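Local coordinates for protein phytase (Citrobacter braakii, PDB 3ZHC) that belongs to branch 2 of the histidine phosphatase superfamily, as a bacterial phytase whose chain is crosslinked by several disulfides, at residues R85-F88 / T89-L93; E405-S408 / Q409-S413; K415-S418 / R419-E423. The protein carries 2 engineered substitutions. All coordinates share one frame; numbering follows the deposited sequence. Where two conformers were deposited one is given.

Contact 1 (R85-F88 / T89-L93)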
loop_
_atom_site.group_PDB
_atom_site.type_symbol
_atom_site.label_atom_id
_atom_site.label_comp_id
_atom_site.label_asym_id
_atom_site.label_seq_id
_atom_site.Cartn_x
_atom_site.Cartn_y
_atom_site.Cartn_z
ATOM N N ARG B 85 -11.065 -26.555 -10.836
ATOM C CA ARG B 85 -11.411 -27.991 -10.995
ATOM C C ARG B 85 -10.384 -28.869 -10.264
ATOM O O ARG B 85 -10.752 -29.714 -9.466
ATOM C CB ARG B 85 -11.467 -28.392 -12.476
ATOM C CG ARG B 85 -11.810 -29.893 -12.760
ATOM C CD ARG B 85 -11.380 -30.311 -14.187
ATOM N NE ARG B 85 -11.534 -31.759 -14.393
ATOM C CZ ARG B 85 -12.690 -32.395 -14.691
ATOM N NH1 ARG B 85 -13.861 -31.722 -14.829
ATOM N NH2 ARG B 85 -12.687 -33.732 -14.852
ATOM N N LEU B 86 -9.099 -28.638 -10.562
ATOM C CA LEU B 86 -7.979 -29.391 -9.949
ATOM C C LEU B 86 -7.906 -29.187 -8.442
ATOM O O LEU B 86 -7.703 -30.146 -7.693
ATOM C CB LEU B 86 -6.637 -28.999 -10.594
ATOM C CG LEU B 86 -6.471 -29.353 -12.087
ATOM C CD1 LEU B 86 -5.352 -28.569 -12.728
ATOM C CD2 LEU B 86 -6.269 -30.890 -12.274
ATOM N N TRP B 87 -8.080 -27.937 -8.000
ATOM C CA TRP B 87 -8.005 -27.612 -6.572
ATOM C C TRP B 87 -9.205 -28.190 -5.798
ATOM O O TRP B 87 -9.012 -28.815 -4.761
ATOM C CB TRP B 87 -7.878 -26.098 -6.340
ATOM C CG TRP B 87 -7.486 -25.796 -4.955
ATOM C CD1 TRP B 87 -6.226 -25.920 -4.408
ATOM C CD2 TRP B 87 -8.331 -25.334 -3.917
ATOM N NE1 TRP B 87 -6.249 -25.557 -3.092
ATOM C CE2 TRP B 87 -7.529 -25.191 -2.758
ATOM C CE3 TRP B 87 -9.691 -25.021 -3.843
ATOM C CZ2 TRP B 87 -8.045 -24.746 -1.540
ATOM C CZ3 TRP B 87 -10.213 -24.576 -2.627
ATOM C CH2 TRP B 87 -9.389 -24.444 -1.492
ATOM N N PHE B 88 -10.425 -27.980 -6.307
ATOM C CA PHE B 88 -11.644 -28.539 -5.655
ATOM C C PHE B 88 -11.669 -30.088 -5.640
ATOM O O PHE B 88 -12.206 -30.696 -4.700
ATOM C CB PHE B 88 -12.949 -28.013 -6.297
ATOM C CG PHE B 88 -13.211 -26.516 -6.086
ATOM C CD1 PHE B 88 -12.924 -25.869 -4.858
ATOM C CD2 PHE B 88 -13.778 -25.755 -7.116
ATOM C CE1 PHE B 88 -13.181 -24.492 -4.686
ATOM C CE2 PHE B 88 -14.039 -24.380 -6.947
ATOM C CZ PHE B 88 -13.738 -23.748 -5.732
ATOM N N THR B 89 -11.091 -30.703 -6.677
ATOM C CA THR B 89 -10.993 -32.168 -6.775
ATOM C C THR B 89 -9.968 -32.723 -5.769
ATOM O O THR B 89 -10.223 -33.755 -5.149
ATOM C CB THR B 89 -10.676 -32.633 -8.246
ATOM O OG1 THR B 89 -11.751 -32.242 -9.113
ATOM C CG2 THR B 89 -10.490 -34.151 -8.329
ATOM N N SER B 90 -8.829 -32.035 -5.608
ATOM C CA SER B 90 -7.787 -32.462 -4.650
ATOM C C SER B 90 -8.253 -32.399 -3.181
ATOM O O SER B 90 -7.748 -33.145 -2.348
ATOM C CB SER B 90 -6.513 -31.630 -4.810
ATOM O OG SER B 90 -6.704 -30.314 -4.332
ATOM N N LYS B 91 -9.201 -31.495 -2.888
ATOM C CA LYS B 91 -9.794 -31.361 -1.545
ATOM C C LYS B 91 -11.061 -32.215 -1.368
ATOM O O LYS B 91 -11.634 -32.221 -0.287
ATOM C CB LYS B 91 -10.127 -29.885 -1.238
ATOM C CG LYS B 91 -8.960 -28.895 -1.390
ATOM C CD LYS B 91 -7.820 -29.182 -0.467
ATOM C CE LYS B 91 -6.679 -28.212 -0.700
ATOM N NZ LYS B 91 -5.462 -28.643 0.015
ATOM N N GLY B 92 -11.491 -32.925 -2.420
ATOM C CA GLY B 92 -12.679 -33.790 -2.363
ATOM C C GLY B 92 -14.044 -33.123 -2.533
ATOM O O GLY B 92 -15.066 -33.788 -2.363
ATOM N N LEU B 93 -14.075 -31.817 -2.865
ATOM C CA LEU B 93 -15.351 -31.086 -3.065
ATOM C C LEU B 93 -16.120 -31.646 -4.253
ATOM O O LEU B 93 -17.331 -31.849 -4.175
ATOM C CB LEU B 93 -15.093 -29.590 -3.269
ATOM C CG LEU B 93 -16.318 -28.671 -3.408
ATOM C CD1 LEU B 93 -17.069 -28.606 -2.094
ATOM C CD2 LEU B 93 -15.904 -27.291 -3.851
#
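Phe88 and Leu93 lie side by side and point the same way across the Schellman motif that ends helix 71-90. Leu93 CD2 sits over one face of the Phe88 ring, 3.8 Å from the centroid and 28° off the normal, a CH-pi contact. With its CG anti to the backbone N (chi1 -176°), Leu93 turns that methyl onto the phenyl ring, and both residues pack on Val33 of strand 28-38. The motif is read from the backbone: Gly92 has positive phi, its N bonds Thr89 O, and Leu93 N reaches back to Phe88 O at 2.8 Å. On another side of the helix end Lys91 crosses Trp87 at a slant. With CG beside the backbone N (chi1 -54°), the lysine sets that carbon over the six-membered ring, 4.2 Å from the centroid, and the bend at chi2 then turns Lys91 CE to 3.6 Å from Trp87 NE1; Lys395 adds a cation-pi contact. Arg85 O and Trp87 O each take a hydroxyl as well as an amide. Ser90 OG and Lys91 N approach Trp87 O from one face of its plane, the hydroxyl at 2.8 Å. At Arg85 O, Thr89 OG1 (2.7 Å) and Thr89 N arrive from opposite faces.

Contact 2 (E405-S408 / Q409-S413); sequences EKNS and QGMCS
Glu405 meets Ser413 at the open end of a hairpin-like loop whose two arms run in nearly opposite directions, 160° apart end to end. Glu405 O accepts Ser413 N at 3.0 Å. With CG beside the backbone N (chi1 -49°), the extended glutamate chain brings Glu405 OE1 to a weak bond with Ser413 OG, 3.1 Å away. That hydroxyl has a stronger partner in Ser416, whose OG also bonds Glu405 N. Lys406 forms a single beta bridge with Cys412, CA to CA 4.8 Å, and its NZ leads away to Gln58 of the second subunit. Cys412 is disulfide-bonded to Cys403, its backbone bonds Val369 of strand 366-375, and Ser413 is the N-cap of helix 414-424. Asn407 N gives a bond of 2.8 Å to Met411 O, in the carbonyl plane and with 154° at the hydrogen. Asn407 OD1 meets Met411 CB at 3.5 Å. Ser408 occupies the type I turn from Asn407 to Gly410, closed by a weak bond from Gly410 N to Asn407 O at 3.4 Å. The loop's shape rests mainly on two backbone bonds, since the turn and carboxylate bonds are weak and Asn407 OD1, buried without a partner in the model, adds no polar hold.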
loop_
_atom_site.group_PDB
_atom_site.type_symbol
_atom_site.label_atom_id
_atom_site.label_comp_id
_atom_site.label_asym_id
_atom_site.label_seq_id
_atom_site.Cartn_x
_atom_site.Cartn_y
_atom_site.Cartn_z
ATOM N N GLU B 405 -16.488 -15.665 16.679
ATOM C CA GLU B 405 -15.818 -16.940 16.882
ATOM C C GLU B 405 -14.872 -17.221 15.712
ATOM O O GLU B 405 -15.317 -17.263 14.554
ATOM C CB GLU B 405 -16.857 -18.069 16.985
ATOM C CG GLU B 405 -18.052 -17.814 17.969
ATOM C CD GLU B 405 -19.360 -18.524 17.523
ATOM O OE1 GLU B 405 -19.356 -19.770 17.334
ATOM O OE2 GLU B 405 -20.387 -17.813 17.346
ATOM N N LYS B 406 -13.577 -17.410 16.018
ATOM C CA LYS B 406 -12.540 -17.735 15.020
ATOM C C LYS B 406 -11.811 -19.065 15.320
ATOM O O LYS B 406 -11.720 -19.483 16.473
ATOM C CB LYS B 406 -11.458 -16.622 14.936
ATOM C CG LYS B 406 -11.639 -15.523 13.860
ATOM C CD LYS B 406 -12.564 -14.390 14.278
ATOM C CE LYS B 406 -12.244 -13.092 13.484
ATOM N NZ LYS B 406 -10.935 -12.416 13.935
ATOM N N ASN B 407 -11.299 -19.694 14.251
ATOM C CA ASN B 407 -10.419 -20.891 14.327
ATOM C C ASN B 407 -9.011 -20.545 14.723
ATOM O O ASN B 407 -8.643 -19.371 14.793
ATOM C CB ASN B 407 -10.339 -21.626 12.936
ATOM C CG ASN B 407 -11.331 -22.709 12.772
ATOM O OD1 ASN B 407 -11.581 -23.145 11.654
ATOM N ND2 ASN B 407 -11.903 -23.175 13.865
ATOM N N SER B 408 -8.213 -21.587 14.983
ATOM C CA SER B 408 -6.761 -21.441 15.180
ATOM C C SER B 408 -6.121 -21.053 13.838
ATOM O O SER B 408 -5.118 -20.330 13.810
ATOM C CB SER B 408 -6.137 -22.729 15.716
ATOM O OG SER B 408 -6.358 -23.823 14.824
ATOM N N GLN B 409 -6.719 -21.549 12.734
ATOM C CA GLN B 409 -6.319 -21.218 11.363
ATOM C C GLN B 409 -7.099 -19.977 10.744
ATOM O O GLN B 409 -7.175 -19.838 9.521
ATOM C CB GLN B 409 -6.465 -22.471 10.474
ATOM C CG GLN B 409 -5.510 -22.516 9.254
ATOM C CD GLN B 409 -5.515 -23.879 8.538
ATOM O OE1 GLN B 409 -6.381 -24.744 8.797
ATOM N NE2 GLN B 409 -4.543 -24.078 7.627
ATOM N N GLY B 410 -7.664 -19.104 11.595
ATOM C CA GLY B 410 -8.298 -17.827 11.145
ATOM C C GLY B 410 -9.697 -17.825 10.516
ATOM O O GLY B 410 -10.223 -16.753 10.174
ATOM N N MET B 411 -10.299 -18.999 10.361
ATOM C CA MET B 411 -11.638 -19.113 9.752
ATOM C C MET B 411 -12.750 -18.690 10.702
ATOM O O MET B 411 -12.689 -18.972 11.893
ATOM C CB MET B 411 -11.927 -20.547 9.318
ATOM C CG MET B 411 -10.899 -21.176 8.404
ATOM S SD MET B 411 -11.485 -22.769 7.866
ATOM C CE MET B 411 -9.995 -23.484 7.177
ATOM N N CYS B 412 -13.759 -18.015 10.153
ATOM C CA CYS B 412 -14.916 -17.593 10.909
ATOM C C CYS B 412 -15.806 -18.811 11.138
ATOM O O CYS B 412 -15.829 -19.709 10.311
ATOM C CB CYS B 412 -15.652 -16.506 10.126
ATOM S SG CYS B 412 -17.011 -15.778 10.944
ATOM N N SER B 413 -16.532 -18.849 12.263
ATOM C CA SER B 413 -17.484 -19.954 12.491
ATOM C C SER B 413 -18.674 -19.666 11.578
ATOM O O SER B 413 -18.927 -18.499 11.225
ATOM C CB SER B 413 -17.909 -20.101 13.961
ATOM O OG SER B 413 -18.794 -19.082 14.379
#

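Contact 3 (K415-S418 / R419-E423)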
loop_
_atom_site.group_PDB
_atom_site.type_symbol
_atom_site.label_atom_id
_atom_site.label_comp_id
_atom_site.label_asym_id
_atom_site.label_seq_id
_atom_site.Cartn_x
_atom_site.Cartn_y
_atom_site.Cartn_z
ATOM N N LYS B 415 -21.975 -19.673 12.100
ATOM C CA LYS B 415 -22.978 -18.758 12.687
ATOM C C LYS B 415 -22.426 -17.326 12.834
ATOM O O LYS B 415 -23.157 -16.375 12.666
ATOM C CB LYS B 415 -23.518 -19.296 14.026
ATOM C CG LYS B 415 -24.362 -20.578 13.870
ATOM C CD LYS B 415 -25.145 -20.932 15.149
ATOM C CE LYS B 415 -24.218 -21.166 16.337
ATOM N NZ LYS B 415 -24.971 -21.495 17.587
ATOM N N SER B 416 -21.120 -17.201 13.151
ATOM C CA SER B 416 -20.451 -15.873 13.230
ATOM C C SER B 416 -20.432 -15.198 11.856
ATOM O O SER B 416 -20.626 -13.985 11.756
ATOM C CB SER B 416 -19.004 -15.965 13.758
ATOM O OG SER B 416 -18.961 -16.132 15.148
ATOM N N PHE B 417 -20.180 -15.998 10.806
ATOM C CA PHE B 417 -20.211 -15.505 9.430
ATOM C C PHE B 417 -21.617 -15.029 9.078
ATOM O O PHE B 417 -21.787 -13.905 8.600
ATOM C CB PHE B 417 -19.738 -16.585 8.425
ATOM C CG PHE B 417 -19.794 -16.136 6.986
ATOM C CD1 PHE B 417 -18.831 -15.251 6.485
ATOM C CD2 PHE B 417 -20.808 -16.586 6.131
ATOM C CE1 PHE B 417 -18.872 -14.813 5.139
ATOM C CE2 PHE B 417 -20.858 -16.158 4.787
ATOM C CZ PHE B 417 -19.883 -15.266 4.293
ATOM N N SER B 418 -22.611 -15.886 9.327
ATOM C CA SER B 418 -24.020 -15.563 9.043
ATOM C C SER B 418 -24.518 -14.339 9.833
ATOM O O SER B 418 -25.225 -13.509 9.294
ATOM C CB SER B 418 -24.917 -16.766 9.332
ATOM O OG SER B 418 -26.233 -16.531 8.889
ATOM N N ARG B 419 -24.133 -14.245 11.108
ATOM C CA ARG B 419 -24.549 -13.109 11.966
ATOM C C ARG B 419 -23.913 -11.772 11.546
ATOM O O ARG B 419 -24.520 -10.728 11.721
ATOM C CB ARG B 419 -24.318 -13.425 13.471
ATOM C CG ARG B 419 -25.452 -14.331 14.053
ATOM C CD ARG B 419 -25.260 -14.725 15.562
ATOM N NE ARG B 419 -24.734 -13.607 16.381
ATOM C CZ ARG B 419 -23.450 -13.445 16.775
ATOM N NH1 ARG B 419 -22.479 -14.335 16.456
ATOM N NH2 ARG B 419 -23.130 -12.375 17.512
ATOM N N LEU B 420 -22.701 -11.825 10.995
ATOM C CA LEU B 420 -22.044 -10.630 10.424
ATOM C C LEU B 420 -22.818 -10.128 9.207
ATOM O O LEU B 420 -22.947 -8.919 9.009
ATOM C CB LEU B 420 -20.608 -10.946 10.042
ATOM C CG LEU B 420 -19.704 -9.824 9.565
ATOM C CD1 LEU B 420 -19.629 -8.680 10.574
ATOM C CD2 LEU B 420 -18.336 -10.398 9.311
ATOM N N ILE B 421 -23.333 -11.075 8.403
ATOM C CA ILE B 421 -24.179 -10.766 7.247
ATOM C C ILE B 421 -25.504 -10.118 7.690
ATOM O O ILE B 421 -25.983 -9.204 7.032
ATOM C CB ILE B 421 -24.412 -12.033 6.329
ATOM C CG1 ILE B 421 -23.117 -12.369 5.580
ATOM C CG2 ILE B 421 -25.553 -11.822 5.344
ATOM C CD1 ILE B 421 -23.218 -13.537 4.633
ATOM N N LYS B 422 -26.080 -10.588 8.801
ATOM C CA LYS B 422 -27.303 -9.963 9.361
ATOM C C LYS B 422 -27.078 -8.512 9.792
ATOM O O LYS B 422 -27.942 -7.657 9.577
ATOM C CB LYS B 422 -27.831 -10.725 10.579
ATOM C CG LYS B 422 -28.261 -12.178 10.370
ATOM C CD LYS B 422 -29.221 -12.362 9.206
ATOM C CE LYS B 422 -28.564 -12.996 8.020
ATOM N NZ LYS B 422 -28.376 -14.454 8.280
ATOM N N GLU B 423 -25.927 -8.249 10.400
ATOM C CA GLU B 423 -25.603 -6.917 10.894
ATOM C C GLU B 423 -25.428 -5.896 9.774
ATOM O O GLU B 423 -25.966 -4.794 9.853
ATOM C CB GLU B 423 -24.338 -6.967 11.770
ATOM C CG GLU B 423 -23.974 -5.605 12.410
ATOM C CD GLU B 423 -22.971 -5.723 13.522
ATOM O OE1 GLU B 423 -23.177 -6.577 14.429
ATOM O OE2 GLU B 423 -21.977 -4.963 13.501
#
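Ser418 and Lys422, one helical turn apart, meet through their polar ends: Lys422 NZ donates to Ser418 OG at 3.0 Å. The lysine chain folds back to do so, bent at chi2 (-51°), chi3 and chi4, and the same NZ makes a weak bond of 3.4 Å to Ser418 O. That carbonyl receives Lys422 N at 3.1 Å, so both ends of the lysine converge on one residue. Asp297 of helix 282-301 completes the group, its OD2 in a salt bridge with Lys422 NZ and its OD1 bonded to Ser418 OG; the carboxylate probably steadies the ammonium charge. All this lies on helix 414-424, whose i to i+4 backbone bonds continue through both segments, with Arg419 N to Lys415 O at 2.8 Å. Arg419 runs its aliphatic part past the same carbonyl, CB 3.3 Å from Lys415 O, before bending at chi3 (40°); its NH2 makes a long, weak ion pair with Glu404. Phe417 presents an apolar flank. Ile421 CG1 lies over one face of its ring, with Phe417 CE2 3.5 Å from Ile421 CD1. Ile296 and Leu300 touch the Phe417 side chain, and Leu400 packs against both Phe417 and Leu420.

In the fold
The three contacts follow one another along the chain without overlap. Contact 1 ends helix 71-90, while contacts 2 and 3 are consecutive: strand 412-413 leads directly into helix 414-424. Contacts 2 and 3 have centres 14 Å apart and touch. Contact 1 lies further off, its centre about 22 Å from that of contact 2 and about 27 Å from that of contact 3, without touching either. The large mixed sheet relates contacts 1 and 2: side chains of both pack on strand 28-38, and strand 412-413 pairs with strand 366-375. Thus the C-terminal part of the chain is joined to the sheet, and contact 3 extends that connection to helix 282-301.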